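Local coordinates for methylxanthine N3-demethylase NdmB (Pseudomonas putida, PDB 6ICL), which catalyses the N3-demethylation of theobromine and related methylxanthines in bacterial caffeine degradation, using a Rieske [2Fe-2S] cluster and a non-heme iron, at residues 136-141 with 149-154; 162-167 with 257-262; 185-190 with 319-324. One frame throughout, in Å; residues are numbered along the deposited sequence.

Following the chain from the N terminus, contact 1 comes first: 136-141 and 149-154 close a tight hairpin within the six-stranded antiparallel sheet of the Rieske part. The chain then runs into the connecting loop 162-167, which contact 2 lays against strand 257-264 of the seven-stranded catalytic sheet. Contact 3 opens inside the long loop that contact 2 closes, at helix 185-192, and ends beyond it at 319-324, so contacts 2 and 3 cross. They also touch, since Trp189 NE1 probably gives a hydrogen bond to Ser257 O. Contact 3 further reaches the second subunit, whereas contacts 1 and 2 stay within one chain.

Contact 1: residues 136-141 with 149-154; sequences SSFDCE and VRLDNS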
loop_
_atom_site.group_PDB
_atom_site.type_symbol
_atom_site.label_atom_id
_atom_site.label_comp_id
_atom_site.label_asym_id
_atom_site.label_seq_id
_atom_site.Cartn_x
_atom_site.Cartn_y
_atom_site.Cartn_z
ATOM N N SER A 136 29.306 26.968 6.406
ATOM C CA SER A 136 28.807 28.134 5.698
ATOM C C SER A 136 27.469 28.571 6.268
ATOM O O SER A 136 26.575 27.749 6.497
ATOM C CB SER A 136 28.659 27.826 4.208
ATOM O OG SER A 136 29.853 27.257 3.696
ATOM N N SER A 137 27.339 29.873 6.489
ATOM C CA SER A 137 26.141 30.503 7.009
ATOM C C SER A 137 25.648 31.452 5.930
ATOM O O SER A 137 26.463 32.060 5.239
ATOM C CB SER A 137 26.483 31.224 8.318
ATOM O OG SER A 137 25.517 32.178 8.707
ATOM N N PHE A 138 24.329 31.561 5.733
ATOM C CA PHE A 138 23.828 32.291 4.575
ATOM C C PHE A 138 22.854 33.379 4.995
ATOM O O PHE A 138 22.215 33.293 6.043
ATOM C CB PHE A 138 23.129 31.345 3.537
ATOM C CG PHE A 138 24.009 30.229 3.068
ATOM C CD1 PHE A 138 25.057 30.472 2.193
ATOM C CD2 PHE A 138 23.802 28.933 3.511
ATOM C CE1 PHE A 138 25.885 29.428 1.764
ATOM C CE2 PHE A 138 24.634 27.889 3.091
ATOM C CZ PHE A 138 25.667 28.137 2.215
ATOM N N ASP A 139 22.737 34.404 4.149
ATOM C CA ASP A 139 21.663 35.386 4.291
ATOM C C ASP A 139 20.311 34.702 4.439
ATOM O O ASP A 139 19.971 33.799 3.669
ATOM C CB ASP A 139 21.606 36.295 3.070
ATOM C CG ASP A 139 22.729 37.321 3.036
ATOM O OD1 ASP A 139 23.483 37.451 4.022
ATOM O OD2 ASP A 139 22.842 37.984 1.988
ATOM N N CYS A 140 19.514 35.188 5.382
ATOM C CA CYS A 140 18.257 34.538 5.716
ATOM C C CYS A 140 17.402 35.546 6.453
ATOM O O CYS A 140 17.848 36.108 7.451
ATOM C CB CYS A 140 18.492 33.267 6.577
ATOM S SG CYS A 140 16.966 32.404 7.088
ATOM N N GLU A 141 16.199 35.798 5.943
ATOM C CA GLU A 141 15.300 36.785 6.529
ATOM C C GLU A 141 13.871 36.319 6.317
ATOM O O GLU A 141 13.555 35.717 5.290
ATOM C CB GLU A 141 15.463 38.192 5.902
ATOM C CG GLU A 141 16.880 38.815 5.969
ATOM C CD GLU A 141 17.386 39.087 7.407
ATOM O OE1 GLU A 141 16.577 39.000 8.365
ATOM O OE2 GLU A 141 18.607 39.359 7.575
ATOM N N VAL A 149 16.212 32.891 1.624
ATOM C CA VAL A 149 17.637 32.640 1.726
ATOM C C VAL A 149 18.304 33.157 0.456
ATOM O O VAL A 149 17.785 32.979 -0.650
ATOM C CB VAL A 149 17.951 31.138 1.917
ATOM C CG1 VAL A 149 19.465 30.905 1.957
ATOM C CG2 VAL A 149 17.270 30.575 3.175
ATOM N N ARG A 150 19.472 33.774 0.623
ATOM C CA ARG A 150 20.332 34.162 -0.487
ATOM C C ARG A 150 21.690 33.520 -0.261
ATOM O O ARG A 150 22.330 33.759 0.767
ATOM C CB ARG A 150 20.456 35.686 -0.600
ATOM C CG ARG A 150 21.445 36.121 -1.706
ATOM C CD ARG A 150 21.429 37.632 -1.904
ATOM N NE ARG A 150 21.904 38.349 -0.725
ATOM C CZ ARG A 150 21.933 39.679 -0.618
ATOM N NH1 ARG A 150 21.500 40.449 -1.620
ATOM N NH2 ARG A 150 22.381 40.244 0.497
ATOM N N LEU A 151 22.111 32.680 -1.208
ATOM C CA LEU A 151 23.316 31.901 -1.006
ATOM C C LEU A 151 24.580 32.717 -1.194
ATOM O O LEU A 151 25.609 32.383 -0.598
ATOM C CB LEU A 151 23.342 30.715 -1.960
ATOM C CG LEU A 151 22.274 29.661 -1.682
ATOM C CD1 LEU A 151 22.430 28.520 -2.686
ATOM C CD2 LEU A 151 22.380 29.163 -0.228
ATOM N N ASP A 152 24.547 33.747 -2.032
ATOM C CA ASP A 152 25.757 34.494 -2.343
ATOM C C ASP A 152 25.486 35.984 -2.240
ATOM O O ASP A 152 24.632 36.519 -2.960
ATOM C CB ASP A 152 26.321 34.145 -3.723
ATOM C CG ASP A 152 27.746 34.660 -3.896
ATOM O OD1 ASP A 152 28.035 35.738 -3.370
ATOM O OD2 ASP A 152 28.587 33.984 -4.507
ATOM N N ASN A 153 26.248 36.620 -1.341
ATOM C CA ASN A 153 26.315 38.033 -0.986
ATOM C C ASN A 153 27.150 38.888 -1.921
ATOM O O ASN A 153 26.990 40.113 -1.900
ATOM C CB ASN A 153 26.983 38.179 0.388
ATOM C CG ASN A 153 26.041 38.599 1.401
ATOM O OD1 ASN A 153 24.925 38.962 1.057
ATOM N ND2 ASN A 153 26.437 38.561 2.660
ATOM N N SER A 154 28.082 38.276 -2.661
ATOM C CA SER A 154 29.217 39.001 -3.227
ATOM C C SER A 154 28.795 40.232 -4.019
ATOM O O SER A 154 29.448 41.277 -3.939
ATOM C CB SER A 154 30.028 38.074 -4.128
ATOM O OG SER A 154 30.566 36.997 -3.399
HETATM O O HOH W 1 24.813 34.672 2.137
#
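One face of the Phe138 ring carries the methyl CD2 of Leu151, which sits 3.8 Å from the ring centroid and only 10° off the normal, a CH-pi contact almost over the centre. A branched leucine suits this place because a single methyl can be laid on the ring; CG, anti to the carbonyl carbon, swings the branch back toward the phenyl group. Near the rim, Phe138 CD1 comes within 3.4 Å of Leu151 O. The second flat group is the guanidinium of Arg150, met at its edge by the carboxylate of Asp139. NE and NH2 both donate to OD2, from 2.9 and 2.7 Å respectively, so one oxygen takes both bonds of a side-on salt bridge. OD2 lies in the guanidinium plane and offers its anti lone pair to NE, while NH2 arrives nearly along the C-O axis; the carboxylate and guanidinium planes are turned 45° apart. The bend of the arginine chain at chi3 (65°) brings NE round to the acid. NH1 bonds to Thr158, and Trp37 lies against both charged side chains.

In the backbone, Arg150 N donates to Asp139 O at 3.1 Å. A water accepts from Asp139 N and donates to Arg150 O, bridging the two strands. Cys140 and Val149, the neighbouring non-hydrogen-bonded pair, turn to the other face, where both side chains pack on Ala77 of strand 74-79.

Beyond the strand, Asp152 OD1 accepts from Ser154 N in an Asx turn. The whole is an antiparallel beta hairpin, whose strands 137-143 and 146-150 lie side by side in the six-stranded sheet of the Rieske domain.

Contact 2: residues 162-167 with 257-262; sequences YLSDFD and SVNLEI
Asn259 and Ser164 are joined by two hydrogen bonds of unequal strength. In the firmer one, the backbone N of Ser164 donates to Asn259 OD1 over 2.9 Å, at an N-H...O angle of 159°; the donor stands well above the carbonyl plane. In the weak one, Asn259 ND2 reaches Ser164 OG over 3.4 Å. An asparagine fits here because its amide offers an acceptor to the loop backbone and a donor to the hydroxyl at once. With CG anti to the backbone N (chi1 -176°), the amide stands out from the strand toward the loop. Serine is equally apt: its hydroxyl accepts from the amide and donates its own hydrogen bond to Asp165 OD1, 2.8 Å from OG, on the anti lone pair of the carboxylate.

Van der Waals contacts with Tyr162 and Leu163 flank the amide. The Tyr162 ring approaches obliquely, its CE2 3.8 Å from Asn259 ND2, with ring and amide planes 65° apart. Leu163 crosses the asparagine at about a right angle and brings CD1 to 3.6 Å from OD1, adding an apolar flank to the buried oxygen.

Charged and aromatic groups extend the contact into the sheet. Arg270 of the adjoining strand 270-281 forms salt bridges with both Asp165 and Glu261, probably easing the effect of two like charges close together. Tyr162 has a cation-pi partner in Arg251, and its backbone O accepts a hydrogen bond from Trp274 NE1.

Here an irregular connecting segment packs across the antiparallel catalytic sheet of a Rieske oxygenase, joining the chain that leaves the Rieske domain to strand 257-264.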
loop_
_atom_site.group_PDB
_atom_site.type_symbol
_atom_site.label_atom_id
_atom_site.label_comp_id
_atom_site.label_asym_id
_atom_site.label_seq_id
_atom_site.Cartn_x
_atom_site.Cartn_y
_atom_site.Cartn_z
ATOM N N TYR A 162 9.125 41.545 -4.437
ATOM C CA TYR A 162 8.069 42.484 -4.129
ATOM C C TYR A 162 6.721 41.787 -3.981
ATOM O O TYR A 162 6.295 41.037 -4.865
ATOM C CB TYR A 162 7.987 43.525 -5.249
ATOM C CG TYR A 162 6.859 44.478 -5.039
ATOM C CD1 TYR A 162 6.965 45.514 -4.096
ATOM C CD2 TYR A 162 5.676 44.335 -5.746
ATOM C CE1 TYR A 162 5.928 46.374 -3.886
ATOM C CE2 TYR A 162 4.634 45.191 -5.547
ATOM C CZ TYR A 162 4.765 46.208 -4.626
ATOM O OH TYR A 162 3.706 47.047 -4.445
ATOM N N LEU A 163 6.017 42.098 -2.895
ATOM C CA LEU A 163 4.608 41.774 -2.731
ATOM C C LEU A 163 3.904 43.026 -2.234
ATOM O O LEU A 163 4.406 43.713 -1.348
ATOM C CB LEU A 163 4.392 40.622 -1.735
ATOM C CG LEU A 163 3.041 40.537 -1.020
ATOM C CD1 LEU A 163 1.944 40.040 -1.944
ATOM C CD2 LEU A 163 3.132 39.667 0.251
ATOM N N SER A 164 2.751 43.336 -2.810
ATOM C CA SER A 164 2.032 44.537 -2.420
ATOM C C SER A 164 0.975 44.202 -1.377
ATOM O O SER A 164 0.411 43.100 -1.369
ATOM C CB SER A 164 1.381 45.205 -3.633
ATOM O OG SER A 164 0.292 44.451 -4.137
ATOM N N ASP A 165 0.721 45.169 -0.489
ATOM C CA ASP A 165 -0.445 45.209 0.402
ATOM C C ASP A 165 -0.399 44.216 1.558
ATOM O O ASP A 165 -1.438 44.018 2.203
ATOM C CB ASP A 165 -1.764 44.973 -0.345
ATOM C CG ASP A 165 -2.013 45.992 -1.435
ATOM O OD1 ASP A 165 -1.575 45.768 -2.588
ATOM O OD2 ASP A 165 -2.661 47.017 -1.142
ATOM N N PHE A 166 0.745 43.604 1.860
ATOM C CA PHE A 166 0.803 42.712 3.013
ATOM C C PHE A 166 0.397 43.452 4.280
ATOM O O PHE A 166 -0.303 42.894 5.133
ATOM C CB PHE A 166 2.209 42.111 3.134
ATOM C CG PHE A 166 2.333 40.985 4.164
ATOM C CD1 PHE A 166 1.989 39.675 3.839
ATOM C CD2 PHE A 166 2.835 41.243 5.437
ATOM C CE1 PHE A 166 2.123 38.642 4.774
ATOM C CE2 PHE A 166 2.960 40.233 6.377
ATOM C CZ PHE A 166 2.603 38.923 6.043
ATOM N N ASP A 167 0.758 44.732 4.383
ATOM C CA ASP A 167 0.490 45.540 5.564
ATOM C C ASP A 167 -0.680 46.501 5.394
ATOM O O ASP A 167 -0.869 47.376 6.240
ATOM C CB ASP A 167 1.743 46.326 5.944
ATOM C CG ASP A 167 2.878 45.423 6.377
ATOM O OD1 ASP A 167 2.631 44.494 7.185
ATOM O OD2 ASP A 167 4.013 45.631 5.898
ATOM N N SER A 257 9.512 35.692 -9.274
ATOM C CA SER A 257 8.346 36.157 -8.549
ATOM C C SER A 257 7.362 36.865 -9.470
ATOM O O SER A 257 7.731 37.422 -10.515
ATOM C CB SER A 257 8.749 37.092 -7.410
ATOM O OG SER A 257 9.715 36.452 -6.601
ATOM N N VAL A 258 6.096 36.839 -9.064
ATOM C CA VAL A 258 5.016 37.547 -9.756
ATOM C C VAL A 258 4.111 38.169 -8.707
ATOM O O VAL A 258 3.546 37.457 -7.870
ATOM C CB VAL A 258 4.169 36.642 -10.671
ATOM C CG1 VAL A 258 3.047 37.483 -11.339
ATOM C CG2 VAL A 258 5.016 35.968 -11.714
ATOM N N ASN A 259 3.947 39.486 -8.762
ATOM C CA ASN A 259 2.913 40.174 -8.006
ATOM C C ASN A 259 1.882 40.672 -9.013
ATOM O O ASN A 259 2.178 41.566 -9.819
ATOM C CB ASN A 259 3.506 41.322 -7.182
ATOM C CG ASN A 259 2.474 41.996 -6.303
ATOM O OD1 ASN A 259 2.289 41.623 -5.133
ATOM N ND2 ASN A 259 1.780 42.988 -6.859
ATOM N N LEU A 260 0.680 40.074 -8.989
ATOM C CA LEU A 260 -0.387 40.428 -9.915
ATOM C C LEU A 260 -1.436 41.235 -9.167
ATOM O O LEU A 260 -2.159 40.699 -8.318
ATOM C CB LEU A 260 -1.029 39.203 -10.560
ATOM C CG LEU A 260 -2.337 39.577 -11.281
ATOM C CD1 LEU A 260 -2.128 40.696 -12.355
ATOM C CD2 LEU A 260 -3.032 38.343 -11.885
ATOM N N GLU A 261 -1.542 42.515 -9.509
ATOM C CA GLU A 261 -2.608 43.352 -8.991
ATOM C C GLU A 261 -3.760 43.357 -9.987
ATOM O O GLU A 261 -3.579 43.717 -11.157
ATOM C CB GLU A 261 -2.110 44.769 -8.743
ATOM C CG GLU A 261 -3.245 45.708 -8.404
ATOM C CD GLU A 261 -2.852 47.154 -8.574
ATOM O OE1 GLU A 261 -2.307 47.739 -7.613
ATOM O OE2 GLU A 261 -3.061 47.680 -9.683
ATOM N N ILE A 262 -4.933 42.931 -9.538
ATOM C CA ILE A 262 -6.142 43.017 -10.346
ATOM C C ILE A 262 -6.974 44.168 -9.798
ATOM O O ILE A 262 -7.374 44.151 -8.629
ATOM C CB ILE A 262 -6.947 41.714 -10.337
ATOM C CG1 ILE A 262 -6.071 40.523 -10.762
ATOM C CG2 ILE A 262 -8.155 41.858 -11.247
ATOM C CD1 ILE A 262 -6.872 39.272 -11.061
#

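Contact 3: residues 185-190 with 319-324; sequences AERRWE and ESQWPL
Arg187 projects from helix 185-192 of the Rieske oxygenase catalytic domain and ends against two consecutive backbone carbonyls, Pro323 O and Leu324 O, in the loop after helix 300-319. The two bonds differ in direction. NH2 meets Pro323 O nearly head-on to the carbonyl (C=O...N 173°) at 2.8 Å and close to the guanidinium plane. NE is tilted from the Leu324 carbonyl plane and donates to Leu324 O over 2.7 Å. Arginine suits the place because its flat, multiply donating end can serve neighbouring peptide oxygens together, and its long chain, bent at chi2 (-80°), spans the gap from helix to loop. NH2 also makes a salt bridge with Glu330, which probably balances the buried charge.

Gln321 crosses this arginine obliquely, its amide plane turned 52° from the guanidinium, with CB over one face and displaced toward the rim. Its extended chain carries the amide alongside Arg187 CD, which is 3.8 Å from NE2. NE2 and Arg187 NH1 are both donors and do not bond to each other; instead NE2 gives its main hydrogen bond to Arg85 O of the second subunit, a residue of the [2Fe-2S] pocket there, and so links the helix region to the neighbouring cluster domain. The side chain of Gln321 is about 10 Å from the bound iron ion.

A cis peptide precedes Pro323, and Trp322 beside it makes a cation-pi contact with Lys65 of the second subunit. Two waters complete the join: one bridges Gln321 NE2 and Glu190 OE1, and the other donates to Arg187 O over 2.8 Å and to Gln321 OE1 over 2.7 Å.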
loop_
_atom_site.group_PDB
_atom_site.type_symbol
_atom_site.label_atom_id
_atom_site.label_comp_id
_atom_site.label_asym_id
_atom_site.label_seq_id
_atom_site.Cartn_x
_atom_site.Cartn_y
_atom_site.Cartn_z
ATOM N N ALA A 185 11.717 26.079 -12.149
ATOM C CA ALA A 185 11.024 27.302 -11.743
ATOM C C ALA A 185 10.687 28.226 -12.920
ATOM O O ALA A 185 9.675 28.945 -12.868
ATOM C CB ALA A 185 11.868 28.052 -10.708
ATOM N N GLU A 186 11.501 28.235 -13.986
ATOM C CA GLU A 186 11.155 29.070 -15.150
ATOM C C GLU A 186 9.824 28.651 -15.760
ATOM O O GLU A 186 9.023 29.502 -16.158
ATOM C CB GLU A 186 12.256 29.014 -16.223
ATOM C CG GLU A 186 13.581 29.665 -15.836
ATOM C CD GLU A 186 14.455 28.745 -14.970
ATOM O OE1 GLU A 186 15.431 29.241 -14.358
ATOM O OE2 GLU A 186 14.169 27.525 -14.903
ATOM N N ARG A 187 9.568 27.339 -15.853
ATOM C CA ARG A 187 8.305 26.882 -16.427
ATOM C C ARG A 187 7.132 27.324 -15.575
ATOM O O ARG A 187 6.040 27.611 -16.101
ATOM C CB ARG A 187 8.280 25.359 -16.557
ATOM C CG ARG A 187 9.393 24.748 -17.371
ATOM C CD ARG A 187 9.107 24.865 -18.823
ATOM N NE ARG A 187 9.969 24.000 -19.623
ATOM C CZ ARG A 187 10.070 24.121 -20.940
ATOM N NH1 ARG A 187 9.367 25.070 -21.549
ATOM N NH2 ARG A 187 10.875 23.323 -21.636
ATOM N N ARG A 188 7.311 27.328 -14.253
ATOM C CA ARG A 188 6.221 27.763 -13.377
ATOM C C ARG A 188 5.931 29.255 -13.555
ATOM O O ARG A 188 4.767 29.668 -13.605
ATOM C CB ARG A 188 6.548 27.455 -11.916
ATOM C CG ARG A 188 5.307 27.150 -11.075
ATOM C CD ARG A 188 4.694 28.425 -10.592
ATOM N NE ARG A 188 3.307 28.282 -10.149
ATOM C CZ ARG A 188 2.253 28.323 -10.959
ATOM N NH1 ARG A 188 2.413 28.472 -12.272
ATOM N NH2 ARG A 188 1.036 28.203 -10.457
ATOM N N TRP A 189 6.979 30.074 -13.631
ATOM C CA TRP A 189 6.801 31.508 -13.833
ATOM C C TRP A 189 6.090 31.796 -15.153
ATOM O O TRP A 189 5.097 32.535 -15.193
ATOM C CB TRP A 189 8.168 32.198 -13.785
ATOM C CG TRP A 189 8.078 33.679 -13.678
ATOM C CD1 TRP A 189 8.134 34.418 -12.539
ATOM C CD2 TRP A 189 7.920 34.610 -14.758
ATOM N NE1 TRP A 189 8.033 35.759 -12.839
ATOM C CE2 TRP A 189 7.897 35.902 -14.196
ATOM C CE3 TRP A 189 7.799 34.476 -16.148
ATOM C CZ2 TRP A 189 7.750 37.063 -14.973
ATOM C CZ3 TRP A 189 7.659 35.645 -16.928
ATOM C CH2 TRP A 189 7.636 36.907 -16.334
ATOM N N GLU A 190 6.562 31.191 -16.247
ATOM C CA GLU A 190 5.924 31.440 -17.539
ATOM C C GLU A 190 4.483 30.968 -17.554
ATOM O O GLU A 190 3.641 31.569 -18.229
ATOM C CB GLU A 190 6.695 30.759 -18.661
ATOM C CG GLU A 190 8.098 31.305 -18.814
ATOM C CD GLU A 190 8.770 30.757 -20.051
ATOM O OE1 GLU A 190 8.220 29.813 -20.651
ATOM O OE2 GLU A 190 9.849 31.258 -20.412
ATOM N N GLU A 319 3.889 19.882 -15.989
ATOM C CA GLU A 319 4.817 18.785 -15.723
ATOM C C GLU A 319 5.062 17.912 -16.956
ATOM O O GLU A 319 6.050 17.178 -16.990
ATOM C CB GLU A 319 4.301 17.939 -14.549
ATOM C CG GLU A 319 4.442 18.709 -13.206
ATOM C CD GLU A 319 4.022 17.912 -11.968
ATOM O OE1 GLU A 319 3.389 16.846 -12.115
ATOM O OE2 GLU A 319 4.317 18.369 -10.836
ATOM N N SER A 320 4.205 17.993 -17.982
ATOM C CA SER A 320 4.459 17.251 -19.210
ATOM C C SER A 320 5.495 17.924 -20.099
ATOM O O SER A 320 5.980 17.291 -21.051
ATOM C CB SER A 320 3.168 17.071 -20.005
ATOM O OG SER A 320 2.944 18.212 -20.832
ATOM N N GLN A 321 5.842 19.177 -19.822
ATOM C CA GLN A 321 6.760 19.898 -20.690
ATOM C C GLN A 321 8.159 19.311 -20.579
ATOM O O GLN A 321 8.711 19.206 -19.480
ATOM C CB GLN A 321 6.792 21.376 -20.329
ATOM C CG GLN A 321 5.533 22.167 -20.692
ATOM C CD GLN A 321 5.673 23.626 -20.272
ATOM O OE1 GLN A 321 5.397 23.979 -19.132
ATOM N NE2 GLN A 321 6.157 24.467 -21.181
ATOM N N TRP A 322 8.740 18.946 -21.715
ATOM C CA TRP A 322 10.048 18.309 -21.714
ATOM C C TRP A 322 10.864 18.655 -22.956
ATOM O O TRP A 322 10.304 18.832 -24.028
ATOM C CB TRP A 322 9.893 16.805 -21.610
ATOM C CG TRP A 322 9.380 16.221 -22.871
ATOM C CD1 TRP A 322 8.082 16.204 -23.304
ATOM C CD2 TRP A 322 10.154 15.568 -23.886
ATOM N NE1 TRP A 322 8.001 15.556 -24.518
ATOM C CE2 TRP A 322 9.259 15.161 -24.898
ATOM C CE3 TRP A 322 11.511 15.270 -24.026
ATOM C CZ2 TRP A 322 9.681 14.484 -26.049
ATOM C CZ3 TRP A 322 11.924 14.594 -25.178
ATOM C CH2 TRP A 322 11.011 14.215 -26.169
ATOM N N PRO A 323 12.196 18.764 -22.811
ATOM C CA PRO A 323 12.931 18.717 -21.539
ATOM C C PRO A 323 12.496 19.794 -20.564
ATOM O O PRO A 323 12.022 20.862 -20.990
ATOM C CB PRO A 323 14.385 18.940 -21.974
ATOM C CG PRO A 323 14.415 18.325 -23.376
ATOM C CD PRO A 323 13.112 18.769 -23.968
ATOM N N LEU A 324 12.640 19.496 -19.271
ATOM C CA LEU A 324 12.241 20.437 -18.229
ATOM C C LEU A 324 12.864 21.803 -18.458
ATOM O O LEU A 324 12.162 22.818 -18.517
ATOM C CB LEU A 324 12.638 19.890 -16.860
ATOM C CG LEU A 324 11.547 19.195 -16.043
ATOM C CD1 LEU A 324 10.795 18.184 -16.884
ATOM C CD2 LEU A 324 12.169 18.525 -14.813
HETATM O O HOH W 2 5.069 26.601 -18.557
HETATM O O HOH W 3 7.249 27.322 -20.374
#